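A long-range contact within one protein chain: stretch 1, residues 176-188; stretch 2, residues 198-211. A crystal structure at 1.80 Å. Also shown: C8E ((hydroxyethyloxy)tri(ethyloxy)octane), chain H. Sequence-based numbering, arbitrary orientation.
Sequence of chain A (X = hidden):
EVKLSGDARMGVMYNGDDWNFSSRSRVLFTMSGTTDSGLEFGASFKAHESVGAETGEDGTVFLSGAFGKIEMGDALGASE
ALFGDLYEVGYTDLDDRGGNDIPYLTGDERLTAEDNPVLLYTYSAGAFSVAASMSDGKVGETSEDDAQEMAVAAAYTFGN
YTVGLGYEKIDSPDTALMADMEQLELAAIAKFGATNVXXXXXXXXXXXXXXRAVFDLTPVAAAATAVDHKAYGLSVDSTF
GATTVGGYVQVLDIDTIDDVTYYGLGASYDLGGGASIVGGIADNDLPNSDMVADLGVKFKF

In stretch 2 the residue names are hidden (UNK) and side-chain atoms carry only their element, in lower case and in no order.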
ATOM      1  N   ALA A 176     -25.304  30.433  -0.343  1.00 36.77           N
ATOM      2  CA  ALA A 176     -26.624  30.001  -0.817  1.00 34.55           C
ATOM      3  C   ALA A 176     -26.678  28.492  -0.694  1.00 34.09           C
ATOM      4  O   ALA A 176     -27.733  27.918  -0.394  1.00 32.18           O
ATOM      5  CB  ALA A 176     -26.872  30.280  -2.285  1.00 29.40           C
ATOM      6  N   LEU A 177     -25.515  27.840  -0.902  1.00 25.68           N
ATOM      7  CA  LEU A 177     -25.445  26.394  -0.824  1.00 24.25           C
ATOM      8  C   LEU A 177     -25.036  25.782   0.525  1.00 30.49           C
ATOM      9  O   LEU A 177     -25.505  24.685   0.862  1.00 25.58           O
ATOM     10  CB  LEU A 177     -24.510  25.944  -1.913  1.00 34.03           C
ATOM     11  CG  LEU A 177     -25.007  26.194  -3.328  1.00 41.02           C
ATOM     12  CD1 LEU A 177     -23.952  25.750  -4.291  1.00 40.73           C
ATOM     13  CD2 LEU A 177     -26.254  25.389  -3.613  1.00 41.14           C
ATOM     14  N   MET A 178     -24.196  26.437   1.338  1.00 27.88           N
ATOM     15  CA  MET A 178     -23.748  25.887   2.633  1.00 24.64           C
ATOM     16  C   MET A 178     -23.443  27.077   3.496  1.00 15.20           C
ATOM     17  O   MET A 178     -22.733  27.970   3.051  1.00 22.04           O
ATOM     18  CB  MET A 178     -22.474  25.040   2.455  1.00 24.97           C
ATOM     19  CG  MET A 178     -22.147  24.316   3.763  1.00 37.40           C
ATOM     20  SD  MET A 178     -20.576  23.408   3.679  1.00 34.16           S
ATOM     21  CE  MET A 178     -19.430  24.773   3.660  1.00 28.69           C
ATOM     22  N   ALA A 179     -24.054  27.187   4.660  1.00 18.97           N
ATOM     23  CA  ALA A 179     -23.839  28.296   5.564  1.00 21.25           C
ATOM     24  C   ALA A 179     -22.417  28.227   6.128  1.00 32.90           C
ATOM     25  O   ALA A 179     -21.821  27.147   6.231  1.00 23.82           O
ATOM     26  CB  ALA A 179     -24.772  28.224   6.769  1.00 19.86           C
ATOM     27  N   ASP A 180     -21.848  29.351   6.484  1.00 25.51           N
ATOM     28  CA  ASP A 180     -20.614  29.380   7.273  1.00 29.77           C
ATOM     29  C   ASP A 180     -20.823  28.744   8.640  1.00 35.87           C
ATOM     30  O   ASP A 180     -21.934  28.824   9.194  1.00 25.57           O
ATOM     31  CB  ASP A 180     -20.176  30.784   7.518  1.00 22.82           C
ATOM     32  CG  ASP A 180     -19.701  31.532   6.306  1.00 19.28           C
ATOM     33  OD1 ASP A 180     -19.340  30.909   5.317  1.00 24.24           O
ATOM     34  OD2 ASP A 180     -19.672  32.757   6.376  1.00 34.46           O
ATOM     35  N   MET A 181     -19.787  28.144   9.243  1.00 21.42           N
ATOM     36  CA  MET A 181     -19.960  27.470  10.516  1.00 19.55           C
ATOM     37  C   MET A 181     -18.886  27.978  11.496  1.00 26.26           C
ATOM     38  O   MET A 181     -17.834  28.466  11.055  1.00 23.03           O
ATOM     39  CB  MET A 181     -19.806  25.959  10.335  1.00 20.30           C
ATOM     40  CG  MET A 181     -20.670  25.326   9.226  1.00 22.93           C
ATOM     41  SD  MET A 181     -20.794  23.538   9.238  1.00 27.32           S
ATOM     42  CE  MET A 181     -20.207  23.394   7.601  1.00 22.23           C
ATOM     43  N   GLU A 182     -19.112  27.918  12.800  1.00 23.25           N
ATOM     44  CA  GLU A 182     -18.090  28.269  13.766  1.00 28.22           C
ATOM     45  C   GLU A 182     -18.400  27.547  15.039  1.00 22.99           C
ATOM     46  O   GLU A 182     -19.535  27.082  15.231  1.00 23.60           O
ATOM     47  CB  GLU A 182     -18.037  29.737  14.055  1.00 27.70           C
ATOM     48  CG  GLU A 182     -19.315  30.292  14.615  1.00 39.91           C
ATOM     49  CD  GLU A 182     -19.168  31.682  15.216  1.00 49.50           C
ATOM     50  OE1 GLU A 182     -18.560  32.562  14.592  1.00 46.27           O
ATOM     51  OE2 GLU A 182     -19.666  31.855  16.332  1.00 81.45           O
ATOM     52  N   GLN A 183     -17.393  27.368  15.906  1.00 23.57           N
ATOM     53  CA  GLN A 183     -17.584  26.686  17.179  1.00 20.27           C
ATOM     54  C   GLN A 183     -16.516  27.217  18.126  1.00 24.71           C
ATOM     55  O   GLN A 183     -15.376  27.434  17.704  1.00 25.60           O
ATOM     56  CB  GLN A 183     -17.426  25.186  16.979  1.00 21.67           C
ATOM     57  CG  GLN A 183     -17.716  24.352  18.190  1.00 22.57           C
ATOM     58  CD  GLN A 183     -17.687  22.902  17.796  1.00 34.59           C
ATOM     59  OE1 GLN A 183     -18.606  22.459  17.151  1.00 33.27           O
ATOM     60  NE2 GLN A 183     -16.743  22.030  18.096  1.00 26.73           N
ATOM     61  N   LEU A 184     -16.917  27.475  19.354  1.00 25.90           N
ATOM     62  CA  LEU A 184     -16.028  27.927  20.401  1.00 25.47           C
ATOM     63  C   LEU A 184     -15.960  26.809  21.407  1.00 30.93           C
ATOM     64  O   LEU A 184     -17.001  26.227  21.709  1.00 29.59           O
ATOM     65  CB  LEU A 184     -16.570  29.149  21.091  1.00 30.36           C
ATOM     66  CG  LEU A 184     -15.756  29.645  22.311  1.00 53.58           C
ATOM     67  CD1 LEU A 184     -14.583  30.558  21.892  1.00 41.36           C
ATOM     68  CD2 LEU A 184     -16.708  30.374  23.232  1.00 61.50           C
ATOM     69  N   GLU A 185     -14.792  26.451  21.953  1.00 24.93           N
ATOM     70  CA  GLU A 185     -14.682  25.375  22.933  1.00 21.56           C
ATOM     71  C   GLU A 185     -13.960  25.855  24.208  1.00 20.96           C
ATOM     72  O   GLU A 185     -13.052  26.698  24.111  1.00 25.62           O
ATOM     73  CB  GLU A 185     -13.847  24.189  22.438  1.00 28.40           C
ATOM     74  CG  GLU A 185     -14.312  23.368  21.245  1.00 33.30           C
ATOM     75  CD  GLU A 185     -13.693  23.705  19.905  1.00 31.54           C
ATOM     76  OE1 GLU A 185     -12.614  24.271  19.809  1.00 27.29           O
ATOM     77  OE2 GLU A 185     -14.311  23.378  18.914  1.00 25.85           O
ATOM     78  N   LEU A 186     -14.359  25.302  25.352  1.00 24.15           N
ATOM     79  CA  LEU A 186     -13.666  25.465  26.628  1.00 28.00           C
ATOM     80  C   LEU A 186     -13.395  24.036  27.013  1.00 28.26           C
ATOM     81  O   LEU A 186     -14.286  23.181  26.908  1.00 29.09           O
ATOM     82  CB  LEU A 186     -14.505  26.034  27.766  1.00 30.48           C
ATOM     83  CG  LEU A 186     -15.068  27.378  27.461  1.00 49.76           C
ATOM     84  CD1 LEU A 186     -16.081  27.713  28.530  1.00 56.71           C
ATOM     85  CD2 LEU A 186     -13.940  28.375  27.321  1.00 41.46           C
ATOM     86  N   ALA A 187     -12.176  23.737  27.436  1.00 23.92           N
ATOM     87  CA  ALA A 187     -11.844  22.389  27.814  1.00 23.34           C
ATOM     88  C   ALA A 187     -11.055  22.469  29.120  1.00 27.75           C
ATOM     89  O   ALA A 187     -10.376  23.462  29.386  1.00 26.70           O
ATOM     90  CB  ALA A 187     -10.992  21.766  26.720  1.00 24.93           C
ATOM     91  N   ALA A 188     -11.148  21.455  29.935  1.00 25.88           N
ATOM     92  CA  ALA A 188     -10.419  21.381  31.178  1.00 34.01           C
ATOM     93  C   ALA A 188      -9.886  19.966  31.268  1.00 33.31           C
ATOM     94  O   ALA A 188     -10.620  19.037  30.911  1.00 29.55           O
ATOM     95  CB  ALA A 188     -11.353  21.631  32.362  1.00 26.52           C
ATOM     96  N   UNK A 198     -11.520  14.729  32.039  1.00 28.97           N
ATOM     97  CA  UNK A 198     -11.458  15.640  30.906  1.00 23.59           C
ATOM     98  C   UNK A 198     -12.921  16.058  30.721  1.00 20.72           C
ATOM     99  O   UNK A 198     -13.845  15.239  30.894  1.00 25.42           O
ATOM    100  c   UNK A 198      -8.737  14.911  27.499  1.00 27.71           C
ATOM    101  n   UNK A 198      -8.066  14.472  26.281  1.00 22.82           N
ATOM    102  c   UNK A 198     -10.170  15.347  27.260  1.00 27.19           C
ATOM    103  c   UNK A 198     -10.927  14.909  29.667  1.00 22.91           C
ATOM    104  c   UNK A 198     -10.742  15.918  28.545  1.00 31.46           C
ATOM    105  N   UNK A 199     -13.124  17.335  30.426  1.00 23.92           N
ATOM    106  CA  UNK A 199     -14.459  17.889  30.226  1.00 29.51           C
ATOM    107  C   UNK A 199     -14.396  18.999  29.202  1.00 31.31           C
ATOM    108  O   UNK A 199     -13.344  19.645  29.070  1.00 27.54           O
ATOM    109  c   UNK A 199     -15.004  18.496  31.497  1.00 29.98           C
ATOM    110  N   UNK A 200     -15.459  19.253  28.425  1.00 24.08           N
ATOM    111  CA  UNK A 200     -15.419  20.361  27.478  1.00 25.77           C
ATOM    112  C   UNK A 200     -16.857  20.886  27.330  1.00 19.77           C
ATOM    113  O   UNK A 200     -17.810  20.180  27.668  1.00 25.09           O
ATOM    114  c   UNK A 200     -14.895  19.911  26.092  1.00 21.68           C
ATOM    115  c   UNK A 200     -15.887  19.007  25.337  1.00 27.89           C
ATOM    116  c   UNK A 200     -16.958  16.873  24.967  1.00 21.78           C
ATOM    117  c   UNK A 200     -15.996  17.649  25.620  1.00 23.60           C
ATOM    118  c   UNK A 200     -17.707  18.821  23.735  1.00 21.58           C
ATOM    119  o   UNK A 200     -18.794  16.739  23.375  1.00 24.28           O
ATOM    120  c   UNK A 200     -16.744  19.587  24.385  1.00 26.80           C
ATOM    121  c   UNK A 200     -17.811  17.472  24.028  1.00 29.96           C
ATOM    122  N   UNK A 201     -16.983  22.066  26.787  1.00 22.60           N
ATOM    123  CA  UNK A 201     -18.255  22.612  26.437  1.00 24.74           C
ATOM    124  C   UNK A 201     -17.975  23.277  25.096  1.00 26.88           C
ATOM    125  O   UNK A 201     -16.948  23.949  24.926  1.00 24.56           O
ATOM    126  c   UNK A 201     -19.702  25.656  26.459  1.00 34.68           C
ATOM    127  c   UNK A 201     -22.222  24.501  26.719  1.00 36.17           C
ATOM    128  c   UNK A 201     -19.877  24.403  27.040  1.00 34.01           C
ATOM    129  c   UNK A 201     -20.805  26.336  25.996  1.00 35.36           C
ATOM    130  c   UNK A 201     -21.121  23.821  27.176  1.00 36.14           C
ATOM    131  o   UNK A 201     -23.178  26.408  25.685  1.00 56.03           O
ATOM    132  c   UNK A 201     -22.051  25.742  26.139  1.00 36.59           C
ATOM    133  c   UNK A 201     -18.668  23.613  27.510  1.00 25.19           C
ATOM    134  N   UNK A 202     -18.884  23.134  24.123  1.00 27.52           N
ATOM    135  CA  UNK A 202     -18.713  23.739  22.798  1.00 25.10           C
ATOM    136  C   UNK A 202     -20.052  24.370  22.398  1.00 25.08           C
ATOM    137  O   UNK A 202     -21.115  23.840  22.714  1.00 25.54           O
ATOM    138  c   UNK A 202     -18.357  22.694  21.711  1.00 22.21           C
ATOM    139  N   UNK A 203     -19.998  25.458  21.677  1.00 24.00           N
ATOM    140  CA  UNK A 203     -21.179  26.184  21.302  1.00 28.68           C
ATOM    141  C   UNK A 203     -20.930  26.838  19.953  1.00 29.57           C
ATOM    142  O   UNK A 203     -19.827  27.369  19.724  1.00 32.82           O
ATOM    143  o   UNK A 203     -22.596  29.093  21.707  1.00 67.85           O
ATOM    144  c   UNK A 203     -22.693  27.995  22.227  1.00 48.02           C
ATOM    145  o   UNK A 203     -23.769  27.510  22.571  1.00 75.41           O
ATOM    146  c   UNK A 203     -21.427  27.210  22.412  1.00 37.41           C
ATOM    147  N   UNK A 204     -21.892  26.857  19.020  1.00 32.61           N
ATOM    148  CA  UNK A 204     -21.661  27.586  17.781  1.00 28.05           C
ATOM    149  C   UNK A 204     -22.826  27.436  16.825  1.00 28.93           C
ATOM    150  O   UNK A 204     -23.987  27.308  17.253  1.00 27.42           O
ATOM    151  N   UNK A 205     -22.515  27.406  15.536  1.00 23.03           N
ATOM    152  CA  UNK A 205     -23.564  27.174  14.565  1.00 27.54           C
ATOM    153  C   UNK A 205     -23.033  26.384  13.404  1.00 28.34           C
ATOM    154  O   UNK A 205     -21.861  26.473  13.041  1.00 25.57           O
ATOM    155  c   UNK A 205     -24.156  28.478  14.055  1.00 27.61           C
ATOM    156  o   UNK A 205     -23.527  31.229  11.863  1.00 66.67           O
ATOM    157  o   UNK A 205     -24.489  31.318  13.826  1.00 51.17           O
ATOM    158  c   UNK A 205     -23.801  30.745  12.973  1.00 51.38           C
ATOM    159  c   UNK A 205     -23.221  29.372  13.302  1.00 43.67           C
ATOM    160  N   UNK A 206     -23.937  25.579  12.859  1.00 21.41           N
ATOM    161  CA  UNK A 206     -23.647  24.631  11.805  1.00 19.79           C
ATOM    162  C   UNK A 206     -24.538  24.888  10.596  1.00 33.84           C
ATOM    163  O   UNK A 206     -25.602  25.488  10.747  1.00 26.21           O
ATOM    164  c   UNK A 206     -23.525  21.262  13.738  1.00 25.84           C
ATOM    165  c   UNK A 206     -23.914  23.229  12.288  1.00 20.83           C
ATOM    166  c   UNK A 206     -21.591  22.750  13.044  1.00 21.85           C
ATOM    167  c   UNK A 206     -23.075  22.681  13.433  1.00 25.89           C
ATOM    168  N   UNK A 207     -24.135  24.464   9.396  1.00 24.31           N
ATOM    169  CA  UNK A 207     -24.979  24.496   8.226  1.00 26.55           C
ATOM    170  C   UNK A 207     -26.130  23.539   8.532  1.00 29.31           C
ATOM    171  O   UNK A 207     -25.930  22.439   9.072  1.00 22.97           O
ATOM    172  c   UNK A 207     -25.110  23.776   5.816  1.00 23.24           C
ATOM    173  o   UNK A 207     -25.564  24.768   5.243  1.00 24.98           O
ATOM    174  c   UNK A 207     -24.210  24.009   7.026  1.00 22.03           C
ATOM    175  o   UNK A 207     -25.355  22.620   5.477  1.00 24.03           O
ATOM    176  N   UNK A 208     -27.347  23.935   8.133  1.00 26.76           N
ATOM    177  CA  UNK A 208     -28.552  23.140   8.348  1.00 22.68           C
ATOM    178  C   UNK A 208     -28.450  21.737   7.819  1.00 17.48           C
ATOM    179  O   UNK A 208     -28.696  20.777   8.552  1.00 22.76           O
ATOM    180  n   UNK A 208     -31.922  25.408   4.768  1.00 22.76           N
ATOM    181  n   UNK A 208     -31.222  23.787   3.317  1.00 19.37           N
ATOM    182  c   UNK A 208     -29.786  23.784   7.672  1.00 24.59           C
ATOM    183  c   UNK A 208     -31.103  22.988   7.824  1.00 26.44           C
ATOM    184  c   UNK A 208     -31.648  24.127   4.518  1.00 17.56           C
ATOM    185  n   UNK A 208     -31.745  23.174   5.446  1.00 20.58           N
ATOM    186  c   UNK A 208     -32.142  23.500   6.808  1.00 20.80           C
ATOM    187  N   UNK A 209     -28.115  21.598   6.537  1.00 16.79           N
ATOM    188  CA  UNK A 209     -28.112  20.268   5.987  1.00 17.98           C
ATOM    189  C   UNK A 209     -26.920  19.429   6.464  1.00 25.82           C
ATOM    190  O   UNK A 209     -27.043  18.214   6.584  1.00 23.17           O
ATOM    191  c   UNK A 209     -28.155  20.393   4.466  1.00 24.37           C
ATOM    192  o   UNK A 209     -30.536  20.788   4.638  1.00 22.89           O
ATOM    193  o   UNK A 209     -29.534  21.502   2.887  1.00 27.21           O
ATOM    194  c   UNK A 209     -29.519  20.929   3.962  1.00 28.77           C
ATOM    195  N   UNK A 210     -25.794  20.035   6.812  1.00 24.91           N
ATOM    196  CA  UNK A 210     -24.676  19.305   7.439  1.00 27.45           C
ATOM    197  C   UNK A 210     -25.166  18.760   8.812  1.00 21.30           C
ATOM    198  O   UNK A 210     -25.025  17.558   9.119  1.00 22.41           O
ATOM    199  c   UNK A 210     -22.242  20.112   9.707  1.00 36.73           C
ATOM    200  c   UNK A 210     -22.274  19.912   8.333  1.00 36.77           C
ATOM    201  c   UNK A 210     -23.503  20.327   7.530  1.00 24.74           C
ATOM    202  c   UNK A 210     -21.136  19.729  10.443  1.00 42.01           C
ATOM    203  c   UNK A 210     -20.088  18.952   8.438  1.00 38.96           C
ATOM    204  c   UNK A 210     -21.197  19.332   7.695  1.00 48.62           C
ATOM    205  c   UNK A 210     -20.062  19.149   9.805  1.00 34.54           C
ATOM    206  N   UNK A 211     -25.844  19.587   9.628  1.00 18.70           N
ATOM    207  CA  UNK A 211     -26.424  19.152  10.882  1.00 17.41           C
ATOM    208  C   UNK A 211     -27.417  18.027  10.740  1.00 21.61           C
ATOM    209  O   UNK A 211     -27.409  17.060  11.513  1.00 23.50           O
ATOM    210  c   UNK A 211     -27.085  20.357  11.519  1.00 20.52           C
TER
HETATM  211  C1  C8E H 548     -15.312  23.979  30.823  0.66 38.33           C
HETATM  212  C2  C8E H 548     -15.870  22.573  31.019  0.66 39.82           C
HETATM  213  C3  C8E H 548     -17.342  22.548  31.395  0.66 42.86           C
HETATM  214  C4  C8E H 548     -17.937  21.131  31.209  0.66 46.04           C
HETATM  215  C5  C8E H 548     -19.356  20.979  31.774  0.66 48.47           C
HETATM  216  C6  C8E H 548     -20.158  19.748  31.338  0.66 49.60           C
HETATM  217  C7  C8E H 548     -19.676  18.404  31.856  0.66 50.98           C
HETATM  218  C8  C8E H 548     -20.877  17.495  32.134  0.66 53.35           C
HETATM  219  O9  C8E H 548     -21.807  17.093  31.106  0.66 56.73           O
HETATM  220  C10 C8E H 548     -22.029  15.664  31.052  0.66 60.75           C
HETATM  221  C11 C8E H 548     -23.329  15.015  30.509  0.66 64.78           C
HETATM  222  O12 C8E H 548     -24.620  15.180  31.124  0.66 68.03           O
HETATM  223  C13 C8E H 548     -24.959  14.163  32.080  0.66 70.92           C
HETATM  224  C14 C8E H 548     -26.365  13.536  32.030  0.66 73.54           C
HETATM  225  O15 C8E H 548     -26.760  12.562  31.043  0.66 75.50           O
HETATM  226  C16 C8E H 548     -27.248  11.340  31.655  0.66 77.12           C
HETATM  227  C17 C8E H 548     -27.814  10.100  30.892  0.66 78.17           C
HETATM  228  O18 C8E H 548     -27.012   9.175  30.110  0.66 78.30           O
HETATM  229  C19 C8E H 548     -26.856   7.860  30.664  0.66 78.18           C
HETATM  230  C20 C8E H 548     -25.513   7.497  31.278  0.66 78.11           C
HETATM  231  O21 C8E H 548     -25.478   6.140  31.708  0.66 79.53           O
HETATM  232  O   HOH W   1     -25.368  22.366   2.823  1.00 33.68           O
HETATM  233  O   HOH W   2     -28.383  23.567   1.336  1.00 42.38           O
HETATM  234  O   HOH W   3     -23.757  31.249   8.920  1.00 49.33           O

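Position 198 carries four carbons in a row ending in a nitrogen, the mark of lysine; Lys-198 leads its end away from stretch 1 while its CA sits 3.5 Å from Ala-188 O. Position 199 has one carbon: Ala-199, whose N and O pair with Ala-188, N to O at 3.1 Å and O to Ala-188 N at 3.0 Å.

Position 200 bears one carbon, then a six-carbon ring with an oxygen, so it is Tyr-200; its CB lies 4.4 Å from Ala-187 CB, and the ring leads away. Position 201 has the same atoms, hence Tyr-201, but lies on the opposite face with Leu-186; its N reaches Leu-186 O at 2.9 Å.

Position 202 shows a single carbon, 3.9 Å from Gln-183 CG and 4.1 Å from Glu-185 CG: Ala-202, a small residue beside two long ones. At position 203, two carbons, the second with two oxygens, form a short carboxylate: Asp-203. Its O accepts from Leu-184 N at 2.9 Å.

Position 204 has no side-chain atoms: Gly-204. An ideal CB would stand 2.1 Å from Glu-182 O and 2.8 Å from Gln-183 CA, both clashes, so this close pairing with Gln-183 has no room for one. Position 205 has three carbons, the third with two oxygens; this is Glu-205, its CG 4.2 Å from Glu-182 CG. A water bridges Asp-180 O and the Glu-205 carboxylate.

Position 206 has four carbons forked at the second, Leu-206, with CD2 4.0 Å from Met-181 SD. Position 207 has two carbons and two terminal oxygens, one 2.9 Å from Ala-179 N, which donates to it. This is Asp-207: OD1 takes that bond, while OD2 caps the helix by accepting from the backbone N of position 210 at 2.9 Å.

Position 208 has three carbons, a nitrogen, and a carbon with two more: Arg-208, without contact here. Position 209, two carbons and two oxygens, is Asp-209, salt-bridged to Arg-208. Position 210 is one carbon and a plain six-carbon ring, Phe-210, with Met-181 SD over one face, 4.0 Å from the ring centroid. Position 211, one carbon, is Ala-211.

The contact works as an antiparallel ladder whose paired backbone hydrogen bonds fix the register, with Gly-204 leaving space at its close pairing with Gln-183. Where the ladder ends, Asp-207 joins loop to helix start, and Met-181 accepts a weak bond at SD from Asp-207 N (3.5 Å) while covering the phenylalanine ring.

Stretch 2, residues 198-211: KAYYADGELDRDFA
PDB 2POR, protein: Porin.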